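PDB 7CXZ: plant cysteine oxidase 2 from Arabidopsis thaliana, which oxidises the N-terminal cysteine of proteins to its sulfinic acid with O2 at a single iron centre, preparing group VII ethylene response factors for degradation. Local coordinates for residues Y128-D133 with A223-R228; S159-A164 with N168-T173. One frame throughout, in Å; residues are numbered along the deposited sequence.

Contact 1 of 2, residues Y128-D133 with A223-R228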
ATOM      1  N   TYR A 128       7.425   4.785  -7.065  1.00  8.73           N
ATOM      2  CA  TYR A 128       8.802   5.263  -7.212  1.00  8.92           C
ATOM      3  C   TYR A 128       9.726   4.451  -6.320  1.00  9.08           C
ATOM      4  O   TYR A 128       9.291   3.862  -5.324  1.00  9.27           O
ATOM      5  CB  TYR A 128       8.963   6.727  -6.785  1.00 10.20           C
ATOM      6  CG  TYR A 128       8.009   7.742  -7.351  1.00 10.76           C
ATOM      7  CD1 TYR A 128       6.799   7.999  -6.731  1.00 11.90           C
ATOM      8  CD2 TYR A 128       8.354   8.509  -8.469  1.00 11.95           C
ATOM      9  CE1 TYR A 128       5.933   8.990  -7.214  1.00 13.90           C
ATOM     10  CE2 TYR A 128       7.491   9.499  -8.954  1.00 13.29           C
ATOM     11  CZ  TYR A 128       6.294   9.720  -8.327  1.00 17.03           C
ATOM     12  OH  TYR A 128       5.424  10.706  -8.791  1.00 21.07           O
ATOM     13  N   ASP A 129      11.030   4.488  -6.640  1.00  9.37           N
ATOM     14  CA  ASP A 129      12.072   4.071  -5.703  1.00  7.56           C
ATOM     15  C   ASP A 129      13.159   5.136  -5.632  1.00  9.97           C
ATOM     16  O   ASP A 129      13.432   5.833  -6.623  1.00 11.39           O
ATOM     17  CB  ASP A 129      12.693   2.715  -6.103  1.00  9.22           C
ATOM     18  CG  ASP A 129      11.793   1.563  -5.734  1.00  8.24           C
ATOM     19  OD1 ASP A 129      11.495   1.473  -4.522  1.00  8.41           O
ATOM     20  OD2 ASP A 129      11.374   0.811  -6.638  1.00 10.87           O
ATOM     21  N   TRP A 130      13.790   5.254  -4.464  1.00  9.73           N
ATOM     22  CA  TRP A 130      14.877   6.223  -4.316  1.00 10.34           C
ATOM     23  C   TRP A 130      16.037   5.885  -5.235  1.00 10.67           C
ATOM     24  O   TRP A 130      16.344   4.716  -5.475  1.00 11.95           O
ATOM     25  CB  TRP A 130      15.409   6.270  -2.878  1.00 11.28           C
ATOM     26  CG  TRP A 130      14.374   6.575  -1.872  1.00 10.96           C
ATOM     27  CD1 TRP A 130      14.001   5.795  -0.801  1.00 11.83           C
ATOM     28  CD2 TRP A 130      13.551   7.744  -1.827  1.00 10.11           C
ATOM     29  NE1 TRP A 130      12.979   6.410  -0.105  1.00 11.89           N
ATOM     30  CE2 TRP A 130      12.688   7.608  -0.711  1.00 12.42           C
ATOM     31  CE3 TRP A 130      13.450   8.886  -2.626  1.00 11.09           C
ATOM     32  CZ2 TRP A 130      11.735   8.570  -0.380  1.00 12.28           C
ATOM     33  CZ3 TRP A 130      12.493   9.844  -2.298  1.00 12.43           C
ATOM     34  CH2 TRP A 130      11.656   9.686  -1.189  1.00 12.89           C
ATOM     35  N   VAL A 131      16.682   6.926  -5.750  1.00 10.28           N
ATOM     36  CA  VAL A 131      18.001   6.795  -6.354  1.00 10.97           C
ATOM     37  C   VAL A 131      19.012   6.843  -5.213  1.00 12.90           C
ATOM     38  O   VAL A 131      19.182   7.895  -4.574  1.00 12.87           O
ATOM     39  CB  VAL A 131      18.256   7.905  -7.380  1.00  9.68           C
ATOM     40  CG1 VAL A 131      19.695   7.789  -7.890  1.00 12.40           C
ATOM     41  CG2 VAL A 131      17.262   7.800  -8.536  1.00 11.65           C
ATOM     42  N   PRO A 132      19.673   5.731  -4.884  1.00 12.33           N
ATOM     43  CA  PRO A 132      20.568   5.731  -3.725  1.00 14.94           C
ATOM     44  C   PRO A 132      21.732   6.694  -3.894  1.00 15.14           C
ATOM     45  O   PRO A 132      22.257   6.889  -4.995  1.00 18.47           O
ATOM     46  CB  PRO A 132      21.069   4.282  -3.652  1.00 16.44           C
ATOM     47  CG  PRO A 132      20.188   3.490  -4.541  1.00 19.57           C
ATOM     48  CD  PRO A 132      19.631   4.432  -5.572  1.00 15.45           C
ATOM     49  N   ASP A 133      22.144   7.280  -2.773  1.00 17.66           N
ATOM     50  CA  ASP A 133      23.389   8.055  -2.698  1.00 21.39           C
ATOM     51  C   ASP A 133      23.422   9.196  -3.713  1.00 20.56           C
ATOM     52  O   ASP A 133      24.449   9.457  -4.340  1.00 20.65           O
ATOM     53  CB  ASP A 133      24.603   7.141  -2.876  1.00 18.46           C
ATOM     54  CG  ASP A 133      24.603   6.002  -1.884  1.00 26.04           C
ATOM     55  OD1 ASP A 133      24.348   6.278  -0.698  1.00 29.14           O
ATOM     56  OD2 ASP A 133      24.823   4.837  -2.279  1.00 33.48           O
ATOM     57  N   ALA A 223      11.667  11.896 -10.539  1.00 12.84           N
ATOM     58  CA  ALA A 223      10.872  12.859  -9.795  1.00 11.99           C
ATOM     59  C   ALA A 223      11.645  13.220  -8.547  1.00 12.16           C
ATOM     60  O   ALA A 223      12.542  12.477  -8.119  1.00 14.13           O
ATOM     61  CB  ALA A 223       9.486  12.286  -9.440  1.00 14.64           C
ATOM     62  N   TRP A 224      11.325  14.374  -7.981  1.00 12.17           N
ATOM     63  CA  TRP A 224      11.801  14.753  -6.667  1.00 11.29           C
ATOM     64  C   TRP A 224      10.659  14.596  -5.676  1.00 12.96           C
ATOM     65  O   TRP A 224       9.559  15.118  -5.903  1.00 13.29           O
ATOM     66  CB  TRP A 224      12.296  16.195  -6.657  1.00 13.39           C
ATOM     67  CG  TRP A 224      13.486  16.429  -7.523  1.00 13.67           C
ATOM     68  CD1 TRP A 224      13.487  16.945  -8.776  1.00 15.60           C
ATOM     69  CD2 TRP A 224      14.862  16.154  -7.192  1.00 13.99           C
ATOM     70  NE1 TRP A 224      14.778  17.017  -9.257  1.00 17.30           N
ATOM     71  CE2 TRP A 224      15.641  16.549  -8.300  1.00 17.68           C
ATOM     72  CE3 TRP A 224      15.505  15.638  -6.058  1.00 14.41           C
ATOM     73  CZ2 TRP A 224      17.040  16.420  -8.319  1.00 14.92           C
ATOM     74  CZ3 TRP A 224      16.894  15.515  -6.074  1.00 15.19           C
ATOM     75  CH2 TRP A 224      17.644  15.917  -7.194  1.00 14.73           C
ATOM     76  N   LEU A 225      10.903  13.872  -4.592  1.00 11.18           N
ATOM     77  CA  LEU A 225       9.875  13.668  -3.573  1.00 11.47           C
ATOM     78  C   LEU A 225      10.257  14.398  -2.299  1.00 12.85           C
ATOM     79  O   LEU A 225      11.355  14.198  -1.771  1.00 11.18           O
ATOM     80  CB  LEU A 225       9.667  12.180  -3.287  1.00 10.29           C
ATOM     81  CG  LEU A 225       8.627  11.425  -4.115  1.00 15.45           C
ATOM     82  CD1 LEU A 225       8.889  11.553  -5.608  1.00 13.26           C
ATOM     83  CD2 LEU A 225       8.605   9.937  -3.682  1.00 11.76           C
ATOM     84  N   LYS A 226       9.335  15.224  -1.790  1.00 13.14           N
ATOM     85  CA  LYS A 226       9.561  16.047  -0.607  1.00 12.59           C
ATOM     86  C   LYS A 226       8.726  15.495   0.542  1.00 11.87           C
ATOM     87  O   LYS A 226       7.512  15.380   0.397  1.00 12.76           O
ATOM     88  CB  LYS A 226       9.184  17.503  -0.899  1.00 15.75           C
ATOM     89  CG  LYS A 226       9.373  18.446   0.260  1.00 17.91           C
ATOM     90  CD  LYS A 226       9.037  19.897  -0.159  1.00 20.72           C
ATOM     91  CE  LYS A 226      10.268  20.596  -0.819  1.00 24.96           C
ATOM     92  NZ  LYS A 226      11.256  21.010   0.232  1.00 30.93           N
ATOM     93  N   GLU A 227       9.375  15.156   1.657  1.00 12.39           N
ATOM     94  CA  GLU A 227       8.660  14.708   2.856  1.00 16.04           C
ATOM     95  C   GLU A 227       7.658  15.749   3.314  1.00 15.70           C
ATOM     96  O   GLU A 227       7.966  16.943   3.353  1.00 15.40           O
ATOM     97  CB  GLU A 227       9.628  14.456   4.006  1.00 19.31           C
ATOM     98  CG  GLU A 227      10.509  13.282   3.828  1.00 20.41           C
ATOM     99  CD  GLU A 227      11.311  12.967   5.084  1.00 26.71           C
ATOM    100  OE1 GLU A 227      10.855  13.282   6.206  1.00 32.58           O
ATOM    101  OE2 GLU A 227      12.385  12.359   4.942  1.00 33.56           O
ATOM    102  N   ARG A 228       6.477  15.295   3.735  1.00 15.96           N
ATOM    103  CA  ARG A 228       5.500  16.229   4.290  1.00 18.75           C
ATOM    104  C   ARG A 228       4.703  15.554   5.402  1.00 22.97           C
ATOM    105  O   ARG A 228       4.510  14.332   5.405  1.00 18.03           O
ATOM    106  CB  ARG A 228       4.573  16.787   3.199  1.00 15.81           C
ATOM    107  CG  ARG A 228       3.777  15.733   2.443  1.00 15.59           C
ATOM    108  CD  ARG A 228       2.395  15.618   3.036  1.00 16.02           C
ATOM    109  NE  ARG A 228       1.516  14.755   2.260  1.00 14.51           N
ATOM    110  CZ  ARG A 228       0.464  14.157   2.797  1.00 14.87           C
ATOM    111  NH1 ARG A 228       0.185  14.333   4.089  1.00 16.97           N
ATOM    112  NH2 ARG A 228      -0.298  13.385   2.049  1.00 14.65           N
TER

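Contact 2 of 2, residues S159-A164 with N168-T173. With FE (Fe (III) ion), chain B.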
ATOM      1  N   SER A 159       0.771  -7.600  -7.179  1.00  9.47           N
ATOM      2  CA  SER A 159       2.065  -6.950  -7.303  1.00  8.77           C
ATOM      3  C   SER A 159       2.851  -7.078  -5.999  1.00 11.46           C
ATOM      4  O   SER A 159       2.297  -7.394  -4.940  1.00 11.27           O
ATOM      5  CB  SER A 159       1.877  -5.473  -7.659  1.00 11.45           C
ATOM      6  OG  SER A 159       1.283  -4.813  -6.540  1.00 12.00           O
ATOM      7  N   ILE A 160       4.154  -6.817  -6.067  1.00  8.52           N
ATOM      8  CA  ILE A 160       4.995  -6.822  -4.886  1.00  8.77           C
ATOM      9  C   ILE A 160       5.898  -5.596  -4.896  1.00 11.31           C
ATOM     10  O   ILE A 160       6.475  -5.230  -5.934  1.00 12.24           O
ATOM     11  CB  ILE A 160       5.825  -8.117  -4.782  1.00 11.07           C
ATOM     12  CG1 ILE A 160       6.560  -8.186  -3.436  1.00 14.66           C
ATOM     13  CG2 ILE A 160       6.817  -8.264  -5.940  1.00 18.08           C
ATOM     14  CD1 ILE A 160       7.350  -9.482  -3.223  1.00 18.35           C
ATOM     15  N   LEU A 161       6.037  -4.977  -3.728  1.00  9.02           N
ATOM     16  CA  LEU A 161       7.084  -3.999  -3.505  1.00  9.11           C
ATOM     17  C   LEU A 161       7.964  -4.510  -2.379  1.00 10.10           C
ATOM     18  O   LEU A 161       7.517  -5.258  -1.491  1.00  8.80           O
ATOM     19  CB  LEU A 161       6.517  -2.611  -3.149  1.00  8.49           C
ATOM     20  CG  LEU A 161       5.761  -2.454  -1.817  1.00  8.72           C
ATOM     21  CD1 LEU A 161       6.697  -2.173  -0.616  1.00  8.30           C
ATOM     22  CD2 LEU A 161       4.678  -1.359  -1.980  1.00 10.34           C
ATOM     23  N   TYR A 162       9.212  -4.093  -2.428  1.00  7.44           N
ATOM     24  CA  TYR A 162      10.251  -4.489  -1.498  1.00 10.26           C
ATOM     25  C   TYR A 162      10.742  -3.265  -0.729  1.00  8.35           C
ATOM     26  O   TYR A 162      10.367  -2.129  -1.057  1.00  8.47           O
ATOM     27  CB  TYR A 162      11.407  -5.101  -2.274  1.00  9.72           C
ATOM     28  CG  TYR A 162      11.165  -6.422  -2.966  1.00 12.85           C
ATOM     29  CD1 TYR A 162      11.166  -7.616  -2.253  1.00 14.25           C
ATOM     30  CD2 TYR A 162      11.016  -6.477  -4.338  1.00 14.37           C
ATOM     31  CE1 TYR A 162      11.011  -8.840  -2.885  1.00 16.42           C
ATOM     32  CE2 TYR A 162      10.853  -7.711  -4.995  1.00 14.72           C
ATOM     33  CZ  TYR A 162      10.862  -8.885  -4.254  1.00 17.06           C
ATOM     34  OH  TYR A 162      10.727 -10.110  -4.888  1.00 17.16           O
ATOM     35  N   PRO A 163      11.589  -3.439   0.282  1.00  7.89           N
ATOM     36  CA  PRO A 163      12.040  -2.267   1.048  1.00 10.02           C
ATOM     37  C   PRO A 163      12.711  -1.211   0.195  1.00 10.25           C
ATOM     38  O   PRO A 163      12.593  -0.023   0.525  1.00  9.66           O
ATOM     39  CB  PRO A 163      12.993  -2.877   2.087  1.00  8.95           C
ATOM     40  CG  PRO A 163      12.360  -4.241   2.340  1.00  9.12           C
ATOM     41  CD  PRO A 163      11.925  -4.704   0.956  1.00  8.83           C
ATOM     42  N   ALA A 164      13.385  -1.607  -0.903  1.00  8.37           N
ATOM     43  CA  ALA A 164      14.083  -0.637  -1.741  1.00 10.70           C
ATOM     44  C   ALA A 164      14.008  -1.002  -3.214  1.00 12.02           C
ATOM     45  O   ALA A 164      14.927  -0.697  -3.975  1.00 14.67           O
ATOM     46  CB  ALA A 164      15.542  -0.499  -1.320  1.00 10.86           C
ATOM     47  N   ASN A 168       8.771   1.244  -3.694  1.00  8.96           N
ATOM     48  CA  ASN A 168       8.516   1.399  -2.273  1.00  9.25           C
ATOM     49  C   ASN A 168       7.691   2.632  -1.948  1.00  7.20           C
ATOM     50  O   ASN A 168       7.102   2.678  -0.859  1.00  8.98           O
ATOM     51  CB  ASN A 168       9.818   1.447  -1.472  1.00  7.94           C
ATOM     52  CG  ASN A 168       9.557   1.329   0.035  1.00  9.29           C
ATOM     53  OD1 ASN A 168       9.551   2.330   0.756  1.00  9.74           O
ATOM     54  ND2 ASN A 168       9.348   0.106   0.516  1.00  8.28           N
ATOM     55  N   MET A 169       7.663   3.644  -2.822  1.00  9.94           N
ATOM     56  CA  MET A 169       6.801   4.801  -2.597  1.00  9.04           C
ATOM     57  C   MET A 169       5.649   4.695  -3.575  1.00  7.92           C
ATOM     58  O   MET A 169       5.881   4.544  -4.769  1.00  9.03           O
ATOM     59  CB  MET A 169       7.561   6.124  -2.812  1.00  9.07           C
ATOM     60  CG  MET A 169       8.286   6.687  -1.603  1.00  9.81           C
ATOM     61  SD  MET A 169       9.654   5.634  -1.072  1.00 12.13           S
ATOM     62  CE  MET A 169      10.692   5.680  -2.497  1.00 10.90           C
ATOM     63  N   HIS A 170       4.405   4.766  -3.090  1.00  8.86           N
ATOM     64  CA  HIS A 170       3.314   4.713  -4.059  1.00  8.51           C
ATOM     65  C   HIS A 170       2.123   5.546  -3.602  1.00  9.31           C
ATOM     66  O   HIS A 170       1.983   5.906  -2.420  1.00  7.52           O
ATOM     67  CB  HIS A 170       2.872   3.273  -4.393  1.00  8.66           C
ATOM     68  CG  HIS A 170       2.349   2.471  -3.229  1.00  8.70           C
ATOM     69  ND1 HIS A 170       2.435   1.091  -3.201  1.00  9.18           N
ATOM     70  CD2 HIS A 170       1.684   2.832  -2.102  1.00  8.88           C
ATOM     71  CE1 HIS A 170       1.868   0.641  -2.090  1.00  8.19           C
ATOM     72  NE2 HIS A 170       1.398   1.674  -1.409  1.00  7.62           N
ATOM     73  N   CYS A 171       1.276   5.860  -4.585  1.00  8.37           N
ATOM     74  CA  CYS A 171       0.034   6.608  -4.404  1.00  8.72           C
ATOM     75  C   CYS A 171      -1.067   5.900  -5.180  1.00  8.65           C
ATOM     76  O   CYS A 171      -0.881   5.571  -6.352  1.00 11.64           O
ATOM     77  CB  CYS A 171       0.201   8.053  -4.894  1.00 10.32           C
ATOM     78  SG  CYS A 171      -1.324   8.994  -4.902  1.00 15.07           S
ATOM     79  N   PHE A 172      -2.193   5.637  -4.521  1.00 10.82           N
ATOM     80  CA  PHE A 172      -3.326   4.940  -5.135  1.00 11.25           C
ATOM     81  C   PHE A 172      -4.490   5.916  -5.262  1.00 10.42           C
ATOM     82  O   PHE A 172      -4.887   6.537  -4.264  1.00 11.41           O
ATOM     83  CB  PHE A 172      -3.801   3.753  -4.279  1.00 10.23           C
ATOM     84  CG  PHE A 172      -2.987   2.496  -4.408  1.00 11.69           C
ATOM     85  CD1 PHE A 172      -1.602   2.511  -4.311  1.00 14.24           C
ATOM     86  CD2 PHE A 172      -3.628   1.284  -4.637  1.00 14.29           C
ATOM     87  CE1 PHE A 172      -0.863   1.321  -4.417  1.00 15.23           C
ATOM     88  CE2 PHE A 172      -2.904   0.102  -4.754  1.00 18.32           C
ATOM     89  CZ  PHE A 172      -1.515   0.115  -4.643  1.00 15.42           C
ATOM     90  N   THR A 173      -5.064   6.037  -6.465  1.00 10.37           N
ATOM     91  CA  THR A 173      -6.218   6.908  -6.676  1.00 10.72           C
ATOM     92  C   THR A 173      -7.289   6.124  -7.409  1.00 10.70           C
ATOM     93  O   THR A 173      -7.084   5.712  -8.561  1.00 11.45           O
ATOM     94  CB  THR A 173      -5.833   8.147  -7.488  1.00 12.88           C
ATOM     95  OG1 THR A 173      -4.667   8.749  -6.915  1.00 16.43           O
ATOM     96  CG2 THR A 173      -6.956   9.154  -7.500  1.00 14.55           C
TER
HETATM   97 FE    FE B 301       1.066   1.562   0.658  1.00  7.44          FE

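Contact 1 of 2, residues Y128-D133 with A223-R228
Leu-225 fills the angle between two aromatic side chains, Tyr-128 and Trp-130, that leave the same side of strand 122-130. Its CD1 methyl sits over the centre of the phenol ring, 4.0 Å from the centroid and 3° off the ring normal, a CH-pi contact almost straight along that normal. The second methyl, CD2, fits between the two rings, 4.0 Å from Tyr-128 CD1 and 3.9 Å from Trp-130 CH2. The indole meets leucine differently: CB lies near the indole plane, at the rim of the six-membered ring, 3.8 Å from CZ3 of Trp-130. Two residues earlier on the strand, Ala-223 brings its CB obliquely to the phenol, reaching CE2 of Tyr-128 at 3.5 Å. With CG of Tyr-128 anti to its own carbonyl carbon (chi1 -50°), the ring is laid out toward both residues. No hydrogen bond joins the two segments; the hydroxyl of Tyr-128 instead bonds to Asp-201 and Lys-126, which probably hold the far end of the ring in place.

This tight apolar patch involves four residues and buries 220 Å² in all. Beyond Trp-130 the first segment leaves the strand, and the exposed Pro-132 and Asp-133 diverge from 223-228. Neither the exposed Glu-227 nor Arg-228, salt-bridged to Asp-234, touches 128-133. Trp-130, itself partly exposed, marks the transition and makes a cation-pi contact with Arg-142.

Strand 141-153 runs between 122-130 and 222-228 in the antiparallel sheet, keeping the segment axes 9.2 Å apart; their 79° angle reflects marked sheet twist. The side chains bridge over that intervening strand, where Tyr-128 also rests on Ala-144 and Val-146, while Leu-106 of strand 103-107 touches both Tyr-128 and Leu-225.

Contact 2 of 2, residues S159-A164 with N168-T173
Leu-161 meets the iron ligand His-170 through its CD2 methyl, which lies 3.5 Å from CE1 and comes obliquely to the imidazole, the two side chains crossing at about a right angle. On the far side of the ring, NE2 of His-170 binds the iron at 2.1 Å. Phe-172, two residues on along the strand, places CE1 over the centre of one face of the imidazole, 3.5 Å above its plane, which probably limits rotation of the ring, already held by the metal bond.

The other methyl of Leu-161, CD1, packs 3.7 Å from ND2 of Asn-168. That amide nitrogen donates to the carbonyl of Tyr-162, ND2 to O 2.9 Å. The bond is bent, 150° at the hydrogen, and the donor is tilted out of the carbonyl plane. CG of Asn-168 stands anti to the backbone N (chi1 -169°), carrying the amide across to the 159-164 segment.

Farther out, the backbone of Asn-168 bonds to Asp-129 and to ND1 of His-109, another iron ligand. Asn-168 and Met-169 both face Tyr-128, forming a classic beta bulge just before His-170. With His-107 and His-109, His-170 completes the three-histidine iron site characteristic of cupin-fold thiol dioxygenases.

In the fold
From the N terminus, the chain passes the iron ligands His-107 and His-109 before strand 122-130 supplies the first half of contact 1. Contact 2 then closes a short loop, with three residues between 159-164 and 168-173, joining edge strand 159-161 of the mixed sheet to strand 169-174 of the antiparallel sheet. Only much later does 223-228 return to 128-133, so contact 1 spans 89 intervening residues and encloses contact 2 completely. The two contacts touch directly: Tyr-128 N probably bonds to Met-169 O, and Met-169 CE packs on the Trp-130 indole. Strand 122-130 thus stands between strand 169-174, which carries His-170, and strand 141-153, across which contact 1 reaches 222-228.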